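Putative acetyltransferase (Staphylococcus aureus subsp. aureus Mu50, PDB 3H4Q) is of unknown function but, as a member of the GNAT family, probably transfers an acetyl group from acetyl-coenzyme A to an unidentified acceptor. Local coordinates at residues F82-Q87 with V107-T112. Sequence-based numbering, arbitrary orientation. Where two conformers were deposited one is given.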
loop_
_atom_site.group_PDB
_atom_site.type_symbol
_atom_site.label_atom_id
_atom_site.label_comp_id
_atom_site.label_asym_id
_atom_site.label_seq_id
_atom_site.Cartn_x
_atom_site.Cartn_y
_atom_site.Cartn_z
ATOM N N PHE A 82 -1.900 0.620 -7.687
ATOM C CA PHE A 82 -2.661 1.262 -6.616
ATOM C C PHE A 82 -2.021 1.007 -5.255
ATOM O O PHE A 82 -1.159 0.149 -5.123
ATOM C CB PHE A 82 -4.123 0.801 -6.596
ATOM C CG PHE A 82 -4.309 -0.647 -6.248
ATOM C CD1 PHE A 82 -4.280 -1.623 -7.234
ATOM C CD2 PHE A 82 -4.560 -1.030 -4.939
ATOM C CE1 PHE A 82 -4.474 -2.957 -6.921
ATOM C CE2 PHE A 82 -4.747 -2.367 -4.613
ATOM C CZ PHE A 82 -4.706 -3.333 -5.613
ATOM N N ILE A 83 -2.481 1.751 -4.259
ATOM C CA ILE A 83 -1.987 1.650 -2.900
ATOM C C ILE A 83 -3.137 2.006 -1.967
ATOM O O ILE A 83 -3.950 2.877 -2.282
ATOM C CB ILE A 83 -0.780 2.604 -2.660
ATOM C CG1 ILE A 83 -0.113 2.349 -1.303
ATOM C CG2 ILE A 83 -1.198 4.070 -2.759
ATOM C CD1 ILE A 83 1.296 2.999 -1.167
ATOM N N VAL A 84 -3.225 1.308 -0.837
ATOM C CA VAL A 84 -4.252 1.549 0.175
ATOM C C VAL A 84 -3.528 1.951 1.452
ATOM O O VAL A 84 -2.659 1.218 1.913
ATOM C CB VAL A 84 -5.027 0.284 0.410
ATOM C CG1 VAL A 84 -5.995 0.449 1.558
ATOM C CG2 VAL A 84 -5.750 -0.109 -0.886
ATOM N N VAL A 85 -3.855 3.116 2.004
ATOM C CA VAL A 85 -3.218 3.618 3.220
ATOM C C VAL A 85 -4.250 4.289 4.122
ATOM O O VAL A 85 -5.164 4.973 3.641
ATOM C CB VAL A 85 -2.115 4.636 2.915
ATOM C CG1 VAL A 85 -2.662 5.797 2.089
ATOM C CG2 VAL A 85 -1.506 5.147 4.200
ATOM N N ASP A 86 -4.119 4.055 5.424
ATOM C CA ASP A 86 -5.009 4.614 6.435
ATOM C C ASP A 86 -4.349 4.427 7.810
ATOM O O ASP A 86 -3.152 4.129 7.881
ATOM C CB ASP A 86 -6.398 3.974 6.349
ATOM C CG ASP A 86 -6.370 2.483 6.572
ATOM O OD1 ASP A 86 -5.724 2.039 7.542
ATOM O OD2 ASP A 86 -7.031 1.759 5.795
ATOM N N GLN A 87 -5.113 4.611 8.884
ATOM C CA GLN A 87 -4.591 4.480 10.246
ATOM C C GLN A 87 -5.201 3.305 11.026
ATOM O O GLN A 87 -5.029 3.210 12.254
ATOM C CB GLN A 87 -4.792 5.799 10.994
ATOM C CG GLN A 87 -3.960 6.946 10.439
ATOM C CD GLN A 87 -4.243 8.247 11.156
ATOM O OE1 GLN A 87 -5.371 8.715 11.155
ATOM N NE2 GLN A 87 -3.216 8.846 11.759
ATOM N N VAL A 107 -0.688 3.255 8.048
ATOM C CA VAL A 107 -0.451 1.873 7.672
ATOM C C VAL A 107 -0.701 1.667 6.184
ATOM O O VAL A 107 -1.771 2.032 5.678
ATOM C CB VAL A 107 -1.432 0.932 8.416
ATOM C CG1 VAL A 107 -1.220 -0.498 7.979
ATOM C CG2 VAL A 107 -1.306 1.073 9.935
ATOM N N ILE A 108 0.276 1.087 5.491
ATOM C CA ILE A 108 0.123 0.741 4.079
ATOM C C ILE A 108 -0.324 -0.706 4.068
ATOM O O ILE A 108 0.423 -1.600 4.456
ATOM C CB ILE A 108 1.427 0.901 3.308
ATOM C CG1 ILE A 108 1.846 2.374 3.373
ATOM C CG2 ILE A 108 1.255 0.403 1.846
ATOM C CD1 ILE A 108 3.125 2.698 2.682
ATOM N N HIS A 109 -1.557 -0.929 3.635
ATOM C CA HIS A 109 -2.139 -2.255 3.658
ATOM C C HIS A 109 -1.933 -3.030 2.413
ATOM O O HIS A 109 -1.883 -4.240 2.469
ATOM C CB HIS A 109 -3.641 -2.161 3.886
ATOM C CG HIS A 109 -4.003 -1.551 5.194
ATOM N ND1 HIS A 109 -3.819 -2.217 6.383
ATOM C CD2 HIS A 109 -4.522 -0.343 5.509
ATOM C CE1 HIS A 109 -4.220 -1.450 7.377
ATOM N NE2 HIS A 109 -4.650 -0.307 6.876
ATOM N N ARG A 110 -1.838 -2.353 1.277
ATOM C CA ARG A 110 -1.634 -3.048 0.015
ATOM C C ARG A 110 -1.016 -2.101 -0.999
ATOM O O ARG A 110 -1.297 -0.919 -0.998
ATOM C CB ARG A 110 -2.957 -3.618 -0.503
ATOM C CG ARG A 110 -2.818 -4.634 -1.633
ATOM C CD ARG A 110 -2.205 -5.960 -1.179
ATOM N NE ARG A 110 -2.207 -6.924 -2.279
ATOM C CZ ARG A 110 -1.250 -7.074 -3.192
ATOM N NH1 ARG A 110 -0.145 -6.345 -3.166
ATOM N NH2 ARG A 110 -1.413 -7.981 -4.143
ATOM N N LEU A 111 -0.128 -2.637 -1.830
ATOM C CA LEU A 111 0.574 -1.882 -2.877
ATOM C C LEU A 111 0.794 -2.821 -4.064
ATOM O O LEU A 111 1.241 -3.947 -3.885
ATOM C CB LEU A 111 1.939 -1.405 -2.378
ATOM C CG LEU A 111 2.853 -0.656 -3.364
ATOM C CD1 LEU A 111 2.170 0.589 -3.952
ATOM C CD2 LEU A 111 4.154 -0.249 -2.667
ATOM N N THR A 112 0.464 -2.377 -5.268
ATOM C CA THR A 112 0.684 -3.188 -6.460
ATOM C C THR A 112 0.947 -2.271 -7.624
ATOM O O THR A 112 0.319 -1.215 -7.724
ATOM C CB THR A 112 -0.540 -4.007 -6.867
ATOM O OG1 THR A 112 -1.070 -4.698 -5.731
ATOM C CG2 THR A 112 -0.158 -5.006 -7.918
#
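Phe82–Asp86 and Val107–Thr112 pair as antiparallel neighbours at the centre of the mixed GNAT sheet, and their contact illustrates how a beta bulge reshapes a regular strand pair. Bridges run from Phe82 with Thr112 to Val84 with Arg110, then resume with Val85 opposite Ile108. His109 and Arg110 together face Val84, whose O accepts His109 N (3.0 Å) and whose N donates to Arg110 O, as in a classic bulge; the near-helical backbone of His109 (phi/psi -91/-30°) fits. One face is apolar: Ile83 CD1 meets Leu111 CD1 at 3.8 Å, and Ile83 CG1 reaches Ile108 CG2 at 3.9 Å, all packed against helix 120-134. On the other face, with Val84 and Arg110, the ring of Phe82 lies beside Thr112, its CZ 3.9 Å from OG1.

Asp86 CG sits between its backbone N and carbonyl carbon (chi1 60°), bringing the carboxylate to His109, whose NE2 donates to OD1 at 2.7 Å. OD1 lies almost exactly in the ring plane, while Val107 CG1 lies against one imidazole face, toward the rim. Asp86 also lines a pocket holding a polyethylene glycol, probably from the crystallisation liquor. With Asp88 N, OD1 takes two N-H donors; its in-plane bond and Val107 would restrain the imidazole.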